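Local coordinates for protein glutaredoxin-2 (Vaccinia virus, PDB 2G2Q) that transfers disulfides to viral membrane proteins as a cytoplasmic thioredoxin-fold oxidoreductase needed for virion morphogenesis and virus replication, at residues 3-8 against 71-76; 9-14 against 34-39; 80-85 against 114-119. One frame throughout, in Å; residues are numbered along the deposited sequence.

Contact 1 (3-8 against 71-76); sequences NVLIIF and VSIFKY. With SO4 (sulfate ion), chain D.
Asn3 meets Tyr76 beside the first bridge of this antiparallel pairing, Val4 with Tyr76, and Asn3 CB lies 3.5 Å from Tyr76 O. The amide of Asn3 turns to a bound sulfate, probably from the crystallisation liquor, and ND2 donates to its O4 at 2.6 Å. Val4 makes the first reciprocal pair of backbone bonds: its N-H runs almost straight to Tyr76 O, and Tyr76 N returns to Val4 O at 2.6 Å. Leu5 stands in a non-hydrogen-bonded pair and its side chain slants across that of Lys75, CD2 lying 4.0 Å from Lys75 CB. Beyond this apolar stem a bend at chi3 (72°) places Lys75 CE, and NZ ends 3.0 Å from sulfate O2; the same amine is also hydrogen-bonded to Ile111 O and Ala114 O, so it is shared between the sulfate and two backbone carbonyls. Ile6 is again hydrogen-bonded both ways, here with Phe74, while a chi2 of 103°, far from a staggered value, sets CD1 3.6 Å from Tyr76 CB. Ile7 falls on the face of Leu5, side by side with Ile73, their CG1 atoms 4.0 Å apart, and its CG2 reaches the CG2 of Val71. Phe8 closes the series on the other face, where Ile6, Phe74 and Tyr76 also lie: its CE2 is 3.8 Å from Phe74 CD1, in an oblique aromatic pair with planes at 75°. The alternation of faces thus sorts the side chains by neighbour. On helix 14-24, Leu5 and Ile7 touch Val23, and Val71 and Ile73 touch Val19. Phe74 sets its ring edge-to-face with Phe85 of strand 82-85, and strand 3-9 lies between antiparallel strand 71-77 and parallel strand 30-36.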
loop_
_atom_site.group_PDB
_atom_site.type_symbol
_atom_site.label_atom_id
_atom_site.label_comp_id
_atom_site.label_asym_id
_atom_site.label_seq_id
_atom_site.Cartn_x
_atom_site.Cartn_y
_atom_site.Cartn_z
ATOM N N ASN A 3 -3.481 16.680 -5.437
ATOM C CA ASN A 3 -2.495 15.681 -5.727
ATOM C C ASN A 3 -3.174 14.312 -5.659
ATOM O O ASN A 3 -4.264 14.176 -5.100
ATOM C CB ASN A 3 -1.298 15.821 -4.779
ATOM C CG ASN A 3 -0.537 17.133 -4.994
ATOM O OD1 ASN A 3 -0.239 17.512 -6.128
ATOM N ND2 ASN A 3 -0.217 17.827 -3.898
ATOM N N VAL A 4 -2.538 13.309 -6.250
ATOM C CA VAL A 4 -3.115 11.981 -6.358
ATOM C C VAL A 4 -2.357 10.985 -5.469
ATOM O O VAL A 4 -1.128 10.884 -5.543
ATOM C CB VAL A 4 -3.081 11.513 -7.827
ATOM C CG1 VAL A 4 -3.961 10.311 -8.028
ATOM C CG2 VAL A 4 -3.536 12.645 -8.750
ATOM N N LEU A 5 -3.089 10.278 -4.611
ATOM C CA LEU A 5 -2.564 9.095 -3.941
ATOM C C LEU A 5 -2.839 7.866 -4.809
ATOM O O LEU A 5 -3.961 7.679 -5.284
ATOM C CB LEU A 5 -3.175 8.913 -2.544
ATOM C CG LEU A 5 -2.949 10.094 -1.576
ATOM C CD1 LEU A 5 -3.713 9.953 -0.223
ATOM C CD2 LEU A 5 -1.457 10.381 -1.366
ATOM N N ILE A 6 -1.798 7.059 -5.027
ATOM C CA ILE A 6 -1.912 5.821 -5.781
ATOM C C ILE A 6 -1.649 4.674 -4.835
ATOM O O ILE A 6 -0.546 4.534 -4.288
ATOM C CB ILE A 6 -0.930 5.755 -6.989
ATOM C CG1 ILE A 6 -1.211 6.881 -7.990
ATOM C CG2 ILE A 6 -1.056 4.453 -7.725
ATOM C CD1 ILE A 6 -0.228 7.978 -7.896
ATOM N N ILE A 7 -2.683 3.870 -4.631
ATOM C CA ILE A 7 -2.628 2.720 -3.744
ATOM C C ILE A 7 -2.541 1.384 -4.507
ATOM O O ILE A 7 -3.421 1.054 -5.291
ATOM C CB ILE A 7 -3.859 2.713 -2.832
ATOM C CG1 ILE A 7 -3.903 4.031 -2.036
ATOM C CG2 ILE A 7 -3.841 1.483 -1.900
ATOM C CD1 ILE A 7 -5.261 4.354 -1.429
ATOM N N PHE A 8 -1.462 0.644 -4.259
ATOM C CA PHE A 8 -1.260 -0.696 -4.784
ATOM C C PHE A 8 -1.583 -1.726 -3.724
ATOM O O PHE A 8 -1.177 -1.588 -2.577
ATOM C CB PHE A 8 0.215 -0.897 -5.170
ATOM C CG PHE A 8 0.627 -0.194 -6.448
ATOM C CD1 PHE A 8 0.809 -0.917 -7.625
ATOM C CD2 PHE A 8 0.846 1.185 -6.468
ATOM C CE1 PHE A 8 1.198 -0.265 -8.807
ATOM C CE2 PHE A 8 1.221 1.827 -7.634
ATOM C CZ PHE A 8 1.395 1.114 -8.805
ATOM N N VAL A 71 0.880 -3.637 0.573
ATOM C CA VAL A 71 0.206 -2.376 0.266
ATOM C C VAL A 71 1.215 -1.248 0.189
ATOM O O VAL A 71 2.051 -1.079 1.077
ATOM C CB VAL A 71 -1.001 -2.074 1.225
ATOM C CG1 VAL A 71 -0.573 -2.106 2.712
ATOM C CG2 VAL A 71 -1.717 -0.766 0.835
ATOM N N SER A 72 1.158 -0.509 -0.906
ATOM C CA SER A 72 2.023 0.625 -1.096
ATOM C C SER A 72 1.234 1.835 -1.569
ATOM O O SER A 72 0.324 1.721 -2.402
ATOM C CB SER A 72 3.124 0.285 -2.104
ATOM O OG SER A 72 3.818 -0.882 -1.703
ATOM N N ILE A 73 1.615 2.992 -1.042
ATOM C CA ILE A 73 1.018 4.269 -1.387
ATOM C C ILE A 73 2.064 5.243 -1.978
ATOM O O ILE A 73 3.133 5.468 -1.408
ATOM C CB ILE A 73 0.310 4.892 -0.172
ATOM C CG1 ILE A 73 -0.747 3.925 0.386
ATOM C CG2 ILE A 73 -0.319 6.234 -0.536
ATOM C CD1 ILE A 73 -1.373 4.379 1.713
ATOM N N PHE A 74 1.725 5.804 -3.128
ATOM C CA PHE A 74 2.510 6.842 -3.752
ATOM C C PHE A 74 1.689 8.123 -3.822
ATOM O O PHE A 74 0.448 8.110 -3.803
ATOM C CB PHE A 74 2.923 6.441 -5.171
ATOM C CG PHE A 74 3.803 5.244 -5.224
ATOM C CD1 PHE A 74 3.259 3.960 -5.235
ATOM C CD2 PHE A 74 5.167 5.386 -5.260
ATOM C CE1 PHE A 74 4.076 2.841 -5.267
ATOM C CE2 PHE A 74 5.985 4.276 -5.311
ATOM C CZ PHE A 74 5.441 2.997 -5.303
ATOM N N LYS A 75 2.401 9.230 -3.914
ATOM C CA LYS A 75 1.782 10.535 -3.951
ATOM C C LYS A 75 2.279 11.158 -5.245
ATOM O O LYS A 75 3.484 11.353 -5.426
ATOM C CB LYS A 75 2.176 11.338 -2.698
ATOM C CG LYS A 75 1.542 12.715 -2.605
ATOM C CD LYS A 75 1.798 13.403 -1.255
ATOM C CE LYS A 75 3.243 13.882 -1.092
ATOM N NZ LYS A 75 3.459 14.479 0.265
ATOM N N TYR A 76 1.356 11.417 -6.167
ATOM C CA TYR A 76 1.697 12.024 -7.451
ATOM C C TYR A 76 1.175 13.459 -7.544
ATOM O O TYR A 76 -0.007 13.732 -7.262
ATOM C CB TYR A 76 1.141 11.197 -8.631
ATOM C CG TYR A 76 1.542 11.764 -9.974
ATOM C CD1 TYR A 76 2.889 11.868 -10.329
ATOM C CD2 TYR A 76 0.586 12.224 -10.882
ATOM C CE1 TYR A 76 3.278 12.374 -11.554
ATOM C CE2 TYR A 76 0.968 12.747 -12.126
ATOM C CZ TYR A 76 2.323 12.826 -12.445
ATOM O OH TYR A 76 2.743 13.362 -13.664
HETATM S S SO4 D . 0.954 17.238 -0.523
HETATM O O1 SO4 D . 2.115 17.102 -1.390
HETATM O O2 SO4 D . 0.894 16.117 0.413
HETATM O O3 SO4 D . 1.097 18.491 0.223
HETATM O O4 SO4 D . -0.264 17.282 -1.331
#

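Contact 2 (9-14 against 34-39); sequences GKPYCS and HVDILS
Gly9 and Asp36 form a parallel bridge at the end of the beta-alpha-beta crossover of this thioredoxin fold, where strand 3-9 gives way to the loop carrying redox-active Cys13. Two backbone bonds flank the bridge. Ile37 N donates to Gly9 O at 2.9 Å, well directed at its hydrogen but arriving 45° above the carbonyl plane; the bond from Gly9 N to Val35 O, at 3.3 Å, is weak. The side chain of Ile37 then folds over the glycine. With CG1 anti to the carbonyl carbon (chi1 -64°) and the chain extended beyond it, CD1 comes 3.9 Å from Gly9 CA, an approach of methyl to bare backbone. Lys10 starts out away from the 34-39 segment, yet its CG passes 3.6 Å from Ile37 O. A bend at chi3 (69°) places CE, and the amine at the end of the chain is hydrogen-bonded to Asn68 OD1 and Ser67 OG, so the aliphatic stem serves this contact while the charge is held by a different loop. Pro11 supplies the broadest side-chain surface on the loop side. The side chains of Pro11 and Asp36 cross at a slant, with ring carbon CB in van der Waals contact with carboxylate oxygen OD2 at 3.6 Å. Further along the chain, Cys13 takes the N-cap position of helix 14-24; the redox-active disulfide that it forms with Cys16 is not present in this structure. The contact therefore joins the approach to the redox site to the end of strand 30-36. At its far rim the ring of Pro11 meets Leu38 at about a right angle, CG to CD2 at 4.0 Å, and Pro11 CD sits 3.3 Å from Ile37 O.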
loop_
_atom_site.group_PDB
_atom_site.type_symbol
_atom_site.label_atom_id
_atom_site.label_comp_id
_atom_site.label_asym_id
_atom_site.label_seq_id
_atom_site.Cartn_x
_atom_site.Cartn_y
_atom_site.Cartn_z
ATOM N N GLY A 9 -2.290 -2.779 -4.124
ATOM C CA GLY A 9 -2.521 -3.957 -3.282
ATOM C C GLY A 9 -3.357 -4.984 -4.034
ATOM O O GLY A 9 -3.823 -4.707 -5.124
ATOM N N LYS A 10 -3.533 -6.173 -3.461
ATOM C CA LYS A 10 -4.496 -7.142 -3.995
ATOM C C LYS A 10 -5.920 -6.643 -3.835
ATOM O O LYS A 10 -6.274 -6.086 -2.787
ATOM C CB LYS A 10 -4.378 -8.483 -3.294
ATOM C CG LYS A 10 -3.487 -9.467 -4.018
ATOM C CD LYS A 10 -3.186 -10.682 -3.158
ATOM C CE LYS A 10 -4.402 -11.530 -2.964
ATOM N NZ LYS A 10 -4.011 -12.779 -2.288
ATOM N N PRO A 11 -6.741 -6.826 -4.879
ATOM C CA PRO A 11 -8.151 -6.505 -4.771
ATOM C C PRO A 11 -8.831 -7.549 -3.882
ATOM O O PRO A 11 -8.344 -8.682 -3.762
ATOM C CB PRO A 11 -8.646 -6.669 -6.212
ATOM C CG PRO A 11 -7.729 -7.694 -6.817
ATOM C CD PRO A 11 -6.394 -7.364 -6.212
ATOM N N TYR A 12 -9.953 -7.176 -3.280
ATOM C CA TYR A 12 -10.786 -8.114 -2.533
ATOM C C TYR A 12 -10.061 -8.768 -1.359
ATOM O O TYR A 12 -10.210 -9.951 -1.104
ATOM C CB TYR A 12 -11.404 -9.155 -3.483
ATOM C CG TYR A 12 -12.041 -8.507 -4.693
ATOM C CD1 TYR A 12 -13.230 -7.771 -4.572
ATOM C CD2 TYR A 12 -11.451 -8.606 -5.955
ATOM C CE1 TYR A 12 -13.812 -7.160 -5.681
ATOM C CE2 TYR A 12 -12.027 -7.996 -7.076
ATOM C CZ TYR A 12 -13.203 -7.277 -6.930
ATOM O OH TYR A 12 -13.789 -6.670 -8.033
ATOM N N CYS A 13 -9.267 -7.989 -0.646
ATOM C CA CYS A 13 -8.734 -8.460 0.613
ATOM C C CYS A 13 -8.778 -7.374 1.685
ATOM O O CYS A 13 -8.678 -6.178 1.402
ATOM C CB CYS A 13 -7.347 -9.080 0.449
ATOM S SG CYS A 13 -6.037 -7.945 0.711
ATOM N N SER A 14 -8.951 -7.829 2.919
ATOM C CA SER A 14 -9.206 -6.967 4.067
ATOM C C SER A 14 -8.176 -5.859 4.281
ATOM O O SER A 14 -8.545 -4.722 4.581
ATOM C CB SER A 14 -9.319 -7.828 5.314
ATOM O OG SER A 14 -10.398 -8.725 5.146
ATOM N N HIS A 34 -6.494 3.325 -7.527
ATOM C CA HIS A 34 -6.160 1.964 -7.119
ATOM C C HIS A 34 -5.552 1.211 -8.264
ATOM O O HIS A 34 -6.148 1.106 -9.345
ATOM C CB HIS A 34 -7.414 1.203 -6.636
ATOM C CG HIS A 34 -7.966 1.750 -5.369
ATOM N ND1 HIS A 34 -8.813 2.836 -5.342
ATOM C CD2 HIS A 34 -7.714 1.430 -4.075
ATOM C CE1 HIS A 34 -9.095 3.138 -4.085
ATOM N NE2 HIS A 34 -8.434 2.306 -3.298
ATOM N N VAL A 35 -4.366 0.677 -8.020
ATOM C CA VAL A 35 -3.802 -0.308 -8.920
ATOM C C VAL A 35 -3.965 -1.657 -8.233
ATOM O O VAL A 35 -3.499 -1.863 -7.109
ATOM C CB VAL A 35 -2.338 0.005 -9.285
ATOM C CG1 VAL A 35 -1.869 -0.840 -10.469
ATOM C CG2 VAL A 35 -2.193 1.493 -9.632
ATOM N N ASP A 36 -4.686 -2.554 -8.890
ATOM C CA ASP A 36 -4.854 -3.897 -8.379
ATOM C C ASP A 36 -3.674 -4.741 -8.799
ATOM O O ASP A 36 -3.263 -4.720 -9.962
ATOM C CB ASP A 36 -6.124 -4.525 -8.937
ATOM C CG ASP A 36 -7.388 -3.939 -8.341
ATOM O OD1 ASP A 36 -7.321 -3.197 -7.338
ATOM O OD2 ASP A 36 -8.466 -4.241 -8.884
ATOM N N ILE A 37 -3.129 -5.479 -7.845
ATOM C CA ILE A 37 -2.132 -6.470 -8.143
ATOM C C ILE A 37 -2.847 -7.791 -8.337
ATOM O O ILE A 37 -3.451 -8.299 -7.403
ATOM C CB ILE A 37 -1.144 -6.609 -7.014
ATOM C CG1 ILE A 37 -0.369 -5.305 -6.840
ATOM C CG2 ILE A 37 -0.208 -7.771 -7.320
ATOM C CD1 ILE A 37 0.352 -5.207 -5.544
ATOM N N LEU A 38 -2.770 -8.344 -9.544
ATOM C CA LEU A 38 -3.591 -9.496 -9.910
ATOM C C LEU A 38 -2.871 -10.835 -9.950
ATOM O O LEU A 38 -3.502 -11.872 -10.105
ATOM C CB LEU A 38 -4.251 -9.274 -11.268
ATOM C CG LEU A 38 -5.131 -8.050 -11.495
ATOM C CD1 LEU A 38 -5.551 -8.011 -12.966
ATOM C CD2 LEU A 38 -6.343 -8.015 -10.549
ATOM N N SER A 39 -1.559 -10.827 -9.836
ATOM C CA SER A 39 -0.811 -12.000 -10.210
ATOM C C SER A 39 0.516 -12.148 -9.498
ATOM O O SER A 39 1.332 -11.244 -9.532
ATOM C CB SER A 39 -0.567 -11.964 -11.705
ATOM O OG SER A 39 -0.656 -13.247 -12.202
#

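Contact 3 (80-85 against 114-119); sequences TKQMAF and ATYGVW. With SO4 (sulfate ion), chain D.
Ala114 meets Ala84 methyl to methyl, CB to CB at 4.0 Å, where the chain leaves helix 104-113 and adds a short, weakly bonded antiparallel edge strand to the thioredoxin-fold sheet. Thr115 bridges to its partner strand through water: Thr115 O accepts from water 1 at 2.7 Å, and that water accepts from Phe85 N at 3.0 Å. Tyr116 lays its side chain at about a right angle across Gln82, yet its ring and the Gln82 amide are turned only 18° apart. Its CG, anti to the carbonyl carbon and beside its own backbone N, lies 4.0 Å from Gln82 CB. The amide is steadied by the bond from Gln82 NE2 to Thr80 OG1, close to the amide plane; Lys81 and Gln82 here form a G1 beta bulge opposite Asn77. At the end of the ring, Tyr116 OH donates to sulfate O1 at 2.7 Å. Gly117 makes the hydrogen-bonded pair with selenomethionine Met83: Gly117 N reaches Met83 O at 2.8 Å, and Met83 N reaches Gly117 O at 3.0 Å. Val118 adds a lighter touch, its CG2 against Gln82 CG. Trp119 turns back over strand 82-85, its six-membered ring oblique to that of Phe85 with planes at 40°. The selenium of Met83 lies obliquely beside the indole, a Met-aromatic contact whose detail is doubtful because Met83 CG is modelled too close to the ring. Over one face of the indole sit both Gly117 O and Met83 CB, the latter in a CH-pi contact 3.8 Å from the six-ring centroid of Trp119 and 14° off its normal.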
loop_
_atom_site.group_PDB
_atom_site.type_symbol
_atom_site.label_atom_id
_atom_site.label_comp_id
_atom_site.label_asym_id
_atom_site.label_seq_id
_atom_site.Cartn_x
_atom_site.Cartn_y
_atom_site.Cartn_z
ATOM N N THR A 80 3.284 19.529 -11.006
ATOM C CA THR A 80 4.752 19.460 -11.059
ATOM C C THR A 80 5.271 18.205 -11.761
ATOM O O THR A 80 6.415 18.174 -12.190
ATOM C CB THR A 80 5.422 19.510 -9.675
ATOM O OG1 THR A 80 5.247 18.252 -9.008
ATOM C CG2 THR A 80 4.898 20.657 -8.823
ATOM N N LYS A 81 4.436 17.172 -11.861
ATOM C CA LYS A 81 4.825 15.897 -12.477
ATOM C C LYS A 81 5.888 15.180 -11.638
ATOM O O LYS A 81 6.777 14.503 -12.162
ATOM C CB LYS A 81 5.276 16.098 -13.928
ATOM C CG LYS A 81 4.155 16.565 -14.847
ATOM C CD LYS A 81 4.653 16.888 -16.262
ATOM C CE LYS A 81 3.487 16.966 -17.235
ATOM N NZ LYS A 81 3.797 17.768 -18.467
ATOM N N GLN A 82 5.771 15.331 -10.319
ATOM C CA GLN A 82 6.711 14.752 -9.382
ATOM C C GLN A 82 6.011 13.685 -8.606
ATOM O O GLN A 82 4.787 13.690 -8.489
ATOM C CB GLN A 82 7.229 15.794 -8.416
ATOM C CG GLN A 82 8.262 16.693 -9.006
ATOM C CD GLN A 82 8.732 17.731 -8.028
ATOM O OE1 GLN A 82 9.920 17.802 -7.736
ATOM N NE2 GLN A 82 7.808 18.548 -7.513
HETATM N N MSE A 83 6.814 12.787 -8.051
HETATM C CA MSE A 83 6.324 11.602 -7.398
HETATM C C MSE A 83 6.938 11.503 -6.004
HETATM O O MSE A 83 8.054 11.977 -5.768
HETATM C CB MSE A 83 6.707 10.403 -8.254
HETATM C CG MSE A 83 6.009 9.153 -7.909
HETATM SE SE MSE A 83 4.127 9.125 -8.270
HETATM C CE MSE A 83 4.214 8.956 -10.271
ATOM N N ALA A 84 6.194 10.897 -5.086
ATOM C CA ALA A 84 6.639 10.707 -3.726
ATOM C C ALA A 84 6.313 9.311 -3.206
ATOM O O ALA A 84 5.236 8.779 -3.463
ATOM C CB ALA A 84 6.039 11.765 -2.831
ATOM N N PHE A 85 7.264 8.727 -2.480
ATOM C CA PHE A 85 7.104 7.441 -1.812
ATOM C C PHE A 85 6.607 7.596 -0.390
ATOM O O PHE A 85 7.352 8.026 0.457
ATOM C CB PHE A 85 8.465 6.780 -1.693
ATOM C CG PHE A 85 8.651 5.620 -2.586
ATOM C CD1 PHE A 85 8.282 4.344 -2.167
ATOM C CD2 PHE A 85 9.205 5.790 -3.853
ATOM C CE1 PHE A 85 8.459 3.229 -3.016
ATOM C CE2 PHE A 85 9.391 4.703 -4.720
ATOM C CZ PHE A 85 9.020 3.417 -4.304
ATOM N N ALA A 114 5.786 13.117 2.872
ATOM C CA ALA A 114 6.470 12.405 1.802
ATOM C C ALA A 114 7.050 13.395 0.776
ATOM O O ALA A 114 6.330 14.217 0.228
ATOM C CB ALA A 114 5.504 11.438 1.139
ATOM N N THR A 115 8.351 13.304 0.529
ATOM C CA THR A 115 9.046 14.263 -0.321
ATOM C C THR A 115 8.999 13.912 -1.794
ATOM O O THR A 115 9.137 12.757 -2.162
ATOM C CB THR A 115 10.519 14.420 0.083
ATOM O OG1 THR A 115 11.196 13.166 -0.100
ATOM C CG2 THR A 115 10.639 14.902 1.524
ATOM N N TYR A 116 8.828 14.929 -2.630
ATOM C CA TYR A 116 8.761 14.775 -4.086
ATOM C C TYR A 116 10.106 14.661 -4.778
ATOM O O TYR A 116 11.096 15.242 -4.333
ATOM C CB TYR A 116 8.039 15.967 -4.703
ATOM C CG TYR A 116 6.567 15.940 -4.460
ATOM C CD1 TYR A 116 5.961 16.905 -3.663
ATOM C CD2 TYR A 116 5.778 14.950 -5.010
ATOM C CE1 TYR A 116 4.606 16.886 -3.434
ATOM C CE2 TYR A 116 4.437 14.922 -4.783
ATOM C CZ TYR A 116 3.849 15.895 -3.991
ATOM O OH TYR A 116 2.495 15.858 -3.757
ATOM N N GLY A 117 10.109 13.928 -5.893
ATOM C CA GLY A 117 11.242 13.867 -6.801
ATOM C C GLY A 117 10.867 13.446 -8.206
ATOM O O GLY A 117 9.766 12.927 -8.465
ATOM N N VAL A 118 11.791 13.686 -9.127
ATOM C CA VAL A 118 11.750 13.062 -10.454
ATOM C C VAL A 118 12.681 11.840 -10.399
ATOM O O VAL A 118 13.886 11.977 -10.103
ATOM C CB VAL A 118 12.203 14.055 -11.569
ATOM C CG1 VAL A 118 12.599 13.319 -12.856
ATOM C CG2 VAL A 118 11.118 15.095 -11.842
ATOM N N TRP A 119 12.114 10.659 -10.654
ATOM C CA TRP A 119 12.884 9.406 -10.743
ATOM C C TRP A 119 13.034 9.008 -12.205
ATOM O O TRP A 119 12.024 8.894 -12.910
ATOM C CB TRP A 119 12.202 8.270 -9.958
ATOM C CG TRP A 119 11.620 8.700 -8.618
ATOM C CD1 TRP A 119 12.132 9.640 -7.748
ATOM C CD2 TRP A 119 10.426 8.200 -8.002
ATOM N NE1 TRP A 119 11.324 9.748 -6.636
ATOM C CE2 TRP A 119 10.271 8.878 -6.769
ATOM C CE3 TRP A 119 9.467 7.245 -8.372
ATOM C CZ2 TRP A 119 9.191 8.631 -5.911
ATOM C CZ3 TRP A 119 8.404 6.993 -7.505
ATOM C CH2 TRP A 119 8.274 7.690 -6.297
HETATM S S SO4 D . 0.954 17.238 -0.523
HETATM O O1 SO4 D . 2.115 17.102 -1.390
HETATM O O2 SO4 D . 0.894 16.117 0.413
HETATM O O3 SO4 D . 1.097 18.491 0.223
HETATM O O4 SO4 D . -0.264 17.282 -1.331
HETATM O O HOH W 1 9.767 10.190 -1.675
#

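In the fold
The three contacts illustrate how one sheet can be assembled from pairings distant in sequence. Contact 1 is the middle one: contact 2 is nested inside the loop it closes, and contact 3 follows in series. Strand 3-9 is joined to strand 30-36 by a probable hydrogen bond between Ile7 O and Val35 N (2.9 Å), and strand 71-77 to 82-85 by another between Lys75 O and Ala84 N (2.8 Å). Contacts 2 and 3 do not touch, their centres being about 23 Å apart. Redox-active Cys13 lies in segment 9-14 of contact 2. The sulfate lies instead between contacts 1 and 3, hydrogen-bonded by Asn3, Lys75 and Tyr116, with Tyr30 as a further partner.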